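Mgp-operon protein 3 (Mycoplasma pneumoniae, PDB 6RJ1) probably mediates adhesion of the bacterium to host cells, perhaps by binding sugars, as an extracellular, membrane-anchored adhesin related to P110. Local coordinates at residues 460-465 / 546-551; 657-662 / 774-779; 731-736 / 803-808. All blocks are in the same frame, centred on the assembly; numbering follows the deposited sequence.

Contacts 1 and 3 reach the same mixed sheet, which includes strand 549-563; contact 2 joins two loops near it. Contact 1 brings together two hairpin turns, its centre about 22 Å from the centre of the chain, and is partly open to solvent, whereas contacts 2 and 3 are fully buried. Contact 1 touches neither, its centre lying about 30 Å from that of contact 2 and about 27 Å from that of contact 3. The centres of contacts 2 and 3 are only about 11 Å apart, and the two form one unit: Asn777 ND2 lies 2.7 Å from Leu733 O, Leu776 O lies 2.8 Å from Arg806 NH1, and Phe555 of strand 549-563 touches residues of both.

Contact 1. Residues 460-465 / 546-551; sequences YLNGQI and VADHLV
Leu461 lays its two methyls against the backbone of Asp548, at the place where two tight beta-hairpins meet turn against turn. Its CG is anti to the backbone N (chi1 -170°), which carries the branch out from its own strand toward the other hairpin. CD2 then sits 3.5 Å from Asp548 O, while CD1 rests 3.6 Å from Asp548 C and is also 3.8 Å from His549 N. A leucine suits the place because its forked end can lie over the Asp548–His549 peptide, while the Asp548 carboxylate lies to one side near Asn462; Leu550 adds a small share.

At the solvent side the polar turn residues meet more loosely. Asn462 and Asp548 both hold CG anti to the carbonyl carbon, and their end groups come together obliquely, the amide and carboxylate planes 75° apart. As modelled, Asn462 OD1 is 3.6 Å from Asp548 OD1, with no bond evident, so the apolar part of the contact probably does most of the holding.

Both turns are type I', Leu461 to Gln464 and Val546 to His549. Their central residues need positive phi, which Asn462 and Gly463 accept readily and Asp548 tolerates well; Ala547 is less suited. His549 helps to fix this second turn, its ND1 donating to Ala547 O at 2.7 Å with a nearly straight N-H (165°), the acceptor lying close to the ring plane.

The first hairpin is made by strands 457-461 and 464-468 at one border of an eight-stranded sheet, the second by strands 538-546 and 549-563 of another mixed sheet. Helix 701-712 touches the first hairpin through Leu704, against Leu461, and Glu701, against Asn462, while strands 779-786 and 799-805 pack on Val546.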
loop_
_atom_site.group_PDB
_atom_site.type_symbol
_atom_site.label_atom_id
_atom_site.label_comp_id
_atom_site.label_asym_id
_atom_site.label_seq_id
_atom_site.Cartn_x
_atom_site.Cartn_y
_atom_site.Cartn_z
ATOM N N TYR A 460 7.293 -11.625 -14.652
ATOM C CA TYR A 460 8.262 -12.621 -15.099
ATOM C C TYR A 460 9.484 -11.903 -15.658
ATOM O O TYR A 460 9.347 -11.017 -16.500
ATOM C CB TYR A 460 7.642 -13.583 -16.136
ATOM C CG TYR A 460 8.616 -14.602 -16.688
ATOM C CD1 TYR A 460 9.477 -14.278 -17.732
ATOM C CD2 TYR A 460 8.677 -15.892 -16.168
ATOM C CE1 TYR A 460 10.385 -15.208 -18.239
ATOM C CE2 TYR A 460 9.580 -16.833 -16.669
ATOM C CZ TYR A 460 10.426 -16.486 -17.710
ATOM O OH TYR A 460 11.318 -17.395 -18.227
ATOM N N LEU A 461 10.671 -12.300 -15.197
ATOM C CA LEU A 461 11.941 -11.735 -15.645
ATOM C C LEU A 461 13.032 -12.801 -15.730
ATOM O O LEU A 461 13.616 -13.177 -14.709
ATOM C CB LEU A 461 12.385 -10.553 -14.751
ATOM C CG LEU A 461 13.591 -9.728 -15.252
ATOM C CD1 LEU A 461 13.205 -8.830 -16.412
ATOM C CD2 LEU A 461 14.205 -8.905 -14.129
ATOM N N ASN A 462 13.301 -13.280 -16.959
ATOM C CA ASN A 462 14.345 -14.252 -17.271
ATOM C C ASN A 462 14.387 -15.461 -16.311
ATOM O O ASN A 462 15.336 -15.613 -15.531
ATOM C CB ASN A 462 15.716 -13.547 -17.355
ATOM C CG ASN A 462 15.873 -12.670 -18.577
ATOM O OD1 ASN A 462 15.357 -11.545 -18.649
ATOM N ND2 ASN A 462 16.592 -13.176 -19.572
ATOM N N GLY A 463 13.342 -16.287 -16.368
ATOM C CA GLY A 463 13.213 -17.498 -15.557
ATOM C C GLY A 463 12.855 -17.279 -14.101
ATOM O O GLY A 463 12.749 -18.242 -13.336
ATOM N N GLN A 464 12.670 -16.013 -13.711
ATOM C CA GLN A 464 12.319 -15.642 -12.342
ATOM C C GLN A 464 10.935 -15.033 -12.314
ATOM O O GLN A 464 10.604 -14.198 -13.160
ATOM C CB GLN A 464 13.338 -14.661 -11.730
ATOM C CG GLN A 464 14.763 -15.181 -11.722
ATOM C CD GLN A 464 15.425 -14.884 -10.418
ATOM O OE1 GLN A 464 15.242 -15.603 -9.433
ATOM N NE2 GLN A 464 16.214 -13.817 -10.386
ATOM N N ILE A 465 10.130 -15.453 -11.339
ATOM C CA ILE A 465 8.783 -14.937 -11.152
ATOM C C ILE A 465 8.746 -14.196 -9.835
ATOM O O ILE A 465 9.181 -14.726 -8.810
ATOM C CB ILE A 465 7.698 -16.046 -11.256
ATOM C CG1 ILE A 465 7.739 -16.754 -12.631
ATOM C CG2 ILE A 465 6.308 -15.478 -10.989
ATOM C CD1 ILE A 465 8.325 -18.102 -12.617
ATOM N N VAL A 546 10.900 -4.049 -17.525
ATOM C CA VAL A 546 11.335 -3.138 -18.587
ATOM C C VAL A 546 12.871 -3.133 -18.628
ATOM O O VAL A 546 13.507 -3.071 -17.573
ATOM C CB VAL A 546 10.695 -1.709 -18.456
ATOM C CG1 VAL A 546 11.010 -1.044 -17.111
ATOM C CG2 VAL A 546 11.064 -0.800 -19.626
ATOM N N ALA A 547 13.458 -3.244 -19.841
ATOM C CA ALA A 547 14.908 -3.265 -20.079
ATOM C C ALA A 547 15.650 -4.240 -19.139
ATOM O O ALA A 547 16.621 -3.847 -18.483
ATOM C CB ALA A 547 15.488 -1.852 -19.983
ATOM N N ASP A 548 15.144 -5.506 -19.060
ATOM C CA ASP A 548 15.649 -6.623 -18.237
ATOM C C ASP A 548 15.702 -6.301 -16.723
ATOM O O ASP A 548 16.467 -6.919 -15.973
ATOM C CB ASP A 548 17.012 -7.141 -18.754
ATOM C CG ASP A 548 16.992 -7.688 -20.168
ATOM O OD1 ASP A 548 16.072 -8.478 -20.490
ATOM O OD2 ASP A 548 17.908 -7.344 -20.952
ATOM N N HIS A 549 14.847 -5.375 -16.277
ATOM C CA HIS A 549 14.772 -4.931 -14.890
ATOM C C HIS A 549 13.340 -4.877 -14.399
ATOM O O HIS A 549 12.423 -4.631 -15.188
ATOM C CB HIS A 549 15.392 -3.533 -14.757
ATOM C CG HIS A 549 16.887 -3.516 -14.763
ATOM N ND1 HIS A 549 17.610 -3.759 -15.920
ATOM C CD2 HIS A 549 17.750 -3.258 -13.754
ATOM C CE1 HIS A 549 18.881 -3.672 -15.574
ATOM N NE2 HIS A 549 19.016 -3.362 -14.282
ATOM N N LEU A 550 13.157 -5.068 -13.081
ATOM C CA LEU A 550 11.859 -4.990 -12.429
ATOM C C LEU A 550 11.651 -3.581 -11.859
ATOM O O LEU A 550 12.524 -3.034 -11.195
ATOM C CB LEU A 550 11.718 -6.048 -11.317
ATOM C CG LEU A 550 10.390 -6.019 -10.533
ATOM C CD1 LEU A 550 9.309 -6.809 -11.243
ATOM C CD2 LEU A 550 10.573 -6.492 -9.106
ATOM N N VAL A 551 10.483 -3.018 -12.116
ATOM C CA VAL A 551 10.090 -1.718 -11.614
ATOM C C VAL A 551 8.871 -1.938 -10.703
ATOM O O VAL A 551 7.996 -2.742 -11.024
ATOM C CB VAL A 551 9.834 -0.745 -12.791
ATOM C CG1 VAL A 551 9.063 0.483 -12.339
ATOM C CG2 VAL A 551 11.148 -0.330 -13.442
#

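Contact 2. Residues 657-662 / 774-779; sequences SPLNSY and SLLNFG
Leu776 is the apolar plug of this contact, entering among Ser657, Leu659 and Tyr662, with Leu775 beside it. Its CD2 does most of the touching: it lies 3.7 Å from Ser657 CB and at the edge of the Tyr662 ring, close to the ring plane, near CE1. Leu659 CG, anti to the carbonyl carbon (chi1 -64°), is set 3.8 Å from Leu776 CD2. Leu659 CD1 meets Leu775 CD1 at 3.7 Å, the two side chains crossing at about a right angle. Pro658 adds a rigid surface: its CD packs beside Leu776 CB, and its CG comes to 3.4 Å from Asn777 O, a van der Waals approach of ring to carbonyl.

Hydrogen bonds hold each segment from within and tie it to its surroundings. Ser657 OG accepts from Leu659 N at 3.3 Å, an ST turn that closes the backbone around Pro658, and donates to Tyr662 OH at 2.7 Å. Its chi1 of 84° holds OG between the backbone N and the carbonyl carbon. A small hydroxyl residue suits this spot, since OG can bind two groups while CB still meets leucine methyls. Tyr662 OH also bonds Glu167. On the other side Asn777 ND2 donates to Leu733 O, while OD1 accepts from Arg806 N and, in a bent bond of 2.9 Å, from Phe778 N.

The residues that touch are all in loops; Leu179 of helix 176-179 reaches Tyr662 and Leu776, and Leu673 of helix 666-673 reaches Leu775. The chemistry thus divides the labour: a few internal bonds shape the loops, residues outside them, Leu733, Arg806 and Glu167 among them, satisfy much of the remaining polar chemistry, and the join itself is apolar, made by leucine and proline surfaces.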
loop_
_atom_site.group_PDB
_atom_site.type_symbol
_atom_site.label_atom_id
_atom_site.label_comp_id
_atom_site.label_asym_id
_atom_site.label_seq_id
_atom_site.Cartn_x
_atom_site.Cartn_y
_atom_site.Cartn_z
ATOM N N SER A 657 -2.971 1.323 6.209
ATOM C CA SER A 657 -2.974 2.575 5.443
ATOM C C SER A 657 -1.577 3.261 5.408
ATOM O O SER A 657 -0.700 2.863 6.185
ATOM C CB SER A 657 -3.994 3.531 6.060
ATOM O OG SER A 657 -3.435 4.251 7.149
ATOM N N PRO A 658 -1.359 4.337 4.592
ATOM C CA PRO A 658 -0.042 4.992 4.583
ATOM C C PRO A 658 0.239 5.917 5.783
ATOM O O PRO A 658 1.271 6.606 5.791
ATOM C CB PRO A 658 -0.036 5.759 3.245
ATOM C CG PRO A 658 -1.265 5.342 2.525
ATOM C CD PRO A 658 -2.234 4.956 3.579
ATOM N N LEU A 659 -0.652 5.921 6.806
ATOM C CA LEU A 659 -0.481 6.746 8.009
ATOM C C LEU A 659 0.142 6.025 9.191
ATOM O O LEU A 659 -0.257 4.901 9.511
ATOM C CB LEU A 659 -1.793 7.399 8.453
ATOM C CG LEU A 659 -2.444 8.418 7.501
ATOM C CD1 LEU A 659 -3.482 9.210 8.228
ATOM C CD2 LEU A 659 -1.427 9.353 6.858
ATOM N N ASN A 660 1.086 6.704 9.873
ATOM C CA ASN A 660 1.738 6.207 11.092
ATOM C C ASN A 660 0.863 6.516 12.300
ATOM O O ASN A 660 0.662 5.647 13.142
ATOM C CB ASN A 660 3.133 6.827 11.284
ATOM C CG ASN A 660 4.256 6.012 10.703
ATOM O OD1 ASN A 660 4.072 5.209 9.778
ATOM N ND2 ASN A 660 5.451 6.201 11.236
ATOM N N SER A 661 0.336 7.755 12.372
ATOM C CA SER A 661 -0.521 8.210 13.466
ATOM C C SER A 661 -1.963 8.419 13.016
ATOM O O SER A 661 -2.214 8.967 11.934
ATOM C CB SER A 661 0.024 9.492 14.085
ATOM O OG SER A 661 -0.801 9.956 15.143
ATOM N N TYR A 662 -2.903 7.988 13.872
ATOM C CA TYR A 662 -4.341 8.131 13.682
ATOM C C TYR A 662 -4.903 9.092 14.718
ATOM O O TYR A 662 -6.121 9.138 14.914
ATOM C CB TYR A 662 -5.023 6.771 13.812
ATOM C CG TYR A 662 -4.918 5.893 12.585
ATOM C CD1 TYR A 662 -5.436 6.309 11.359
ATOM C CD2 TYR A 662 -4.402 4.604 12.671
ATOM C CE1 TYR A 662 -5.409 5.475 10.240
ATOM C CE2 TYR A 662 -4.385 3.758 11.564
ATOM C CZ TYR A 662 -4.890 4.198 10.352
ATOM O OH TYR A 662 -4.863 3.372 9.261
ATOM N N SER A 774 -11.410 10.881 2.996
ATOM C CA SER A 774 -10.640 11.872 2.225
ATOM C C SER A 774 -9.311 12.111 2.945
ATOM O O SER A 774 -8.744 13.205 2.875
ATOM C CB SER A 774 -11.425 13.180 2.119
ATOM O OG SER A 774 -11.664 13.713 3.410
ATOM N N LEU A 775 -8.828 11.067 3.639
ATOM C CA LEU A 775 -7.666 11.094 4.506
ATOM C C LEU A 775 -6.511 10.236 4.015
ATOM O O LEU A 775 -5.352 10.637 4.162
ATOM C CB LEU A 775 -8.130 10.572 5.885
ATOM C CG LEU A 775 -7.621 11.174 7.213
ATOM C CD1 LEU A 775 -7.037 10.104 8.093
ATOM C CD2 LEU A 775 -6.673 12.336 7.036
ATOM N N LEU A 776 -6.817 9.037 3.496
ATOM C CA LEU A 776 -5.805 8.063 3.101
ATOM C C LEU A 776 -5.562 8.014 1.622
ATOM O O LEU A 776 -6.513 7.953 0.838
ATOM C CB LEU A 776 -6.158 6.657 3.629
ATOM C CG LEU A 776 -6.675 6.566 5.063
ATOM C CD1 LEU A 776 -7.301 5.232 5.326
ATOM C CD2 LEU A 776 -5.586 6.879 6.080
ATOM N N ASN A 777 -4.281 8.029 1.235
ATOM C CA ASN A 777 -3.910 7.931 -0.165
ATOM C C ASN A 777 -3.876 6.473 -0.613
ATOM O O ASN A 777 -3.723 5.569 0.204
ATOM C CB ASN A 777 -2.614 8.674 -0.479
ATOM C CG ASN A 777 -2.574 9.216 -1.889
ATOM O OD1 ASN A 777 -3.409 8.906 -2.740
ATOM N ND2 ASN A 777 -1.597 10.039 -2.179
ATOM N N PHE A 778 -4.074 6.252 -1.906
ATOM C CA PHE A 778 -4.117 4.924 -2.501
ATOM C C PHE A 778 -3.440 4.984 -3.865
ATOM O O PHE A 778 -3.581 5.968 -4.574
ATOM C CB PHE A 778 -5.590 4.478 -2.590
ATOM C CG PHE A 778 -5.920 3.346 -3.527
ATOM C CD1 PHE A 778 -5.801 2.026 -3.116
ATOM C CD2 PHE A 778 -6.422 3.597 -4.794
ATOM C CE1 PHE A 778 -6.142 0.979 -3.968
ATOM C CE2 PHE A 778 -6.760 2.545 -5.645
ATOM C CZ PHE A 778 -6.618 1.243 -5.225
ATOM N N GLY A 779 -2.700 3.941 -4.199
ATOM C CA GLY A 779 -1.980 3.840 -5.461
ATOM C C GLY A 779 -2.265 2.534 -6.158
ATOM O O GLY A 779 -2.259 1.483 -5.523
#

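Contact 3. Residues 731-736 / 803-808; sequences HYLPVP and LLVRGG
The guanidinium of Arg806, whose stem lies beside Val735, is gripped by three groups: NE forms a salt bridge with Asp769 OD2, NH1 bonds Leu776 O, and NH2 bonds Asn773 O. Arginine suits this buried site because its several N-H donors can serve a carboxylate and two carbonyls together, and the nearby carboxylate would be expected to stabilise its charge.

Arg806 occupies the second position of a type II beta turn, Val805 to Gly808, which closes the hairpin of strands 799-805 and 808-815. Val805 N bonds Gly808 O at 3.0 Å; the reverse bond is weak. Gly807 takes the third position with phi 96°, which favours glycine.

The segment 731-736, leaving the end of strand 723-732, packs along this turn. Leu733 and Val805 meet tip to tip, CD2 to CG1 at 3.8 Å; a leucine, CG anti to the backbone N (chi1 -167°), is long enough to reach the hairpin. Phe555 of strand 549-563 and Tyr836 of strand 834-838 touch both. Val735 and Arg806 run side by side in the same direction, Val735 CG1 3.8 Å from Arg806 CD. Pro736 sets the CG–CD side of its compact, puckered ring against the turn: its CD lies 3.3 Å from Arg806 O, and, since Gly807 has no side chain, its CG can rest 3.5 Å from Gly807 CA.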
loop_
_atom_site.group_PDB
_atom_site.type_symbol
_atom_site.label_atom_id
_atom_site.label_comp_id
_atom_site.label_asym_id
_atom_site.label_seq_id
_atom_site.Cartn_x
_atom_site.Cartn_y
_atom_site.Cartn_z
ATOM N N HIS A 731 8.876 9.216 -1.578
ATOM C CA HIS A 731 8.352 10.542 -1.819
ATOM C C HIS A 731 7.054 10.754 -1.069
ATOM O O HIS A 731 6.195 9.873 -1.025
ATOM C CB HIS A 731 8.140 10.768 -3.323
ATOM C CG HIS A 731 8.296 12.196 -3.726
ATOM N ND1 HIS A 731 9.433 12.638 -4.382
ATOM C CD2 HIS A 731 7.470 13.250 -3.521
ATOM C CE1 HIS A 731 9.259 13.939 -4.558
ATOM N NE2 HIS A 731 8.088 14.350 -4.064
ATOM N N TYR A 732 6.908 11.945 -0.506
ATOM C CA TYR A 732 5.715 12.352 0.209
ATOM C C TYR A 732 4.632 12.656 -0.817
ATOM O O TYR A 732 4.801 13.517 -1.687
ATOM C CB TYR A 732 6.039 13.554 1.109
ATOM C CG TYR A 732 4.857 14.224 1.771
ATOM C CD1 TYR A 732 4.030 13.522 2.648
ATOM C CD2 TYR A 732 4.618 15.583 1.596
ATOM C CE1 TYR A 732 2.965 14.153 3.295
ATOM C CE2 TYR A 732 3.567 16.222 2.243
ATOM C CZ TYR A 732 2.749 15.508 3.095
ATOM O OH TYR A 732 1.734 16.176 3.726
ATOM N N LEU A 733 3.547 11.888 -0.746
ATOM C CA LEU A 733 2.430 11.996 -1.671
ATOM C C LEU A 733 1.095 12.026 -0.895
ATOM O O LEU A 733 0.448 10.991 -0.739
ATOM C CB LEU A 733 2.513 10.820 -2.673
ATOM C CG LEU A 733 1.649 10.862 -3.918
ATOM C CD1 LEU A 733 1.888 12.122 -4.722
ATOM C CD2 LEU A 733 1.918 9.644 -4.777
ATOM N N PRO A 734 0.696 13.207 -0.372
ATOM C CA PRO A 734 -0.555 13.283 0.395
ATOM C C PRO A 734 -1.805 13.267 -0.476
ATOM O O PRO A 734 -1.692 13.500 -1.674
ATOM C CB PRO A 734 -0.416 14.624 1.122
ATOM C CG PRO A 734 0.390 15.450 0.207
ATOM C CD PRO A 734 1.366 14.524 -0.437
ATOM N N VAL A 735 -3.001 13.040 0.119
ATOM C CA VAL A 735 -4.272 13.122 -0.623
ATOM C C VAL A 735 -4.552 14.592 -0.964
ATOM O O VAL A 735 -4.152 15.470 -0.188
ATOM C CB VAL A 735 -5.507 12.525 0.103
ATOM C CG1 VAL A 735 -5.625 11.036 -0.134
ATOM C CG2 VAL A 735 -5.553 12.872 1.585
ATOM N N PRO A 736 -5.271 14.906 -2.064
ATOM C CA PRO A 736 -5.602 16.310 -2.324
ATOM C C PRO A 736 -6.449 16.856 -1.177
ATOM O O PRO A 736 -7.394 16.199 -0.742
ATOM C CB PRO A 736 -6.406 16.245 -3.625
ATOM C CG PRO A 736 -6.051 14.964 -4.232
ATOM C CD PRO A 736 -5.860 14.032 -3.095
ATOM N N LEU A 803 1.528 5.338 -12.643
ATOM C CA LEU A 803 0.526 4.794 -11.727
ATOM C C LEU A 803 -0.477 5.874 -11.344
ATOM O O LEU A 803 -0.167 7.074 -11.379
ATOM C CB LEU A 803 1.146 4.129 -10.476
ATOM C CG LEU A 803 1.785 5.043 -9.442
ATOM C CD1 LEU A 803 1.368 4.654 -8.048
ATOM C CD2 LEU A 803 3.286 5.084 -9.599
ATOM N N LEU A 804 -1.683 5.438 -10.995
ATOM C CA LEU A 804 -2.757 6.329 -10.593
ATOM C C LEU A 804 -2.861 6.341 -9.081
ATOM O O LEU A 804 -2.775 5.287 -8.431
ATOM C CB LEU A 804 -4.073 5.860 -11.241
ATOM C CG LEU A 804 -4.584 6.624 -12.484
ATOM C CD1 LEU A 804 -3.479 6.936 -13.494
ATOM C CD2 LEU A 804 -5.676 5.852 -13.167
ATOM N N VAL A 805 -2.975 7.546 -8.521
ATOM C CA VAL A 805 -3.151 7.811 -7.087
ATOM C C VAL A 805 -4.380 8.706 -6.907
ATOM O O VAL A 805 -4.929 9.197 -7.900
ATOM C CB VAL A 805 -1.891 8.390 -6.381
ATOM C CG1 VAL A 805 -0.767 7.359 -6.318
ATOM C CG2 VAL A 805 -1.421 9.695 -7.021
ATOM N N ARG A 806 -4.811 8.932 -5.658
ATOM C CA ARG A 806 -5.951 9.801 -5.400
ATOM C C ARG A 806 -5.600 11.231 -5.783
ATOM O O ARG A 806 -4.629 11.797 -5.260
ATOM C CB ARG A 806 -6.395 9.722 -3.939
ATOM C CG ARG A 806 -6.816 8.333 -3.504
ATOM C CD ARG A 806 -7.460 8.363 -2.139
ATOM N NE ARG A 806 -8.810 8.925 -2.179
ATOM C CZ ARG A 806 -9.576 9.109 -1.114
ATOM N NH1 ARG A 806 -9.126 8.813 0.096
ATOM N NH2 ARG A 806 -10.798 9.603 -1.249
ATOM N N GLY A 807 -6.343 11.762 -6.754
ATOM C CA GLY A 807 -6.177 13.126 -7.237
ATOM C C GLY A 807 -5.319 13.354 -8.459
ATOM O O GLY A 807 -5.376 14.443 -9.035
ATOM N N GLY A 808 -4.524 12.370 -8.853
ATOM C CA GLY A 808 -3.665 12.527 -10.017
ATOM C C GLY A 808 -2.849 11.327 -10.450
ATOM O O GLY A 808 -2.974 10.234 -9.896
#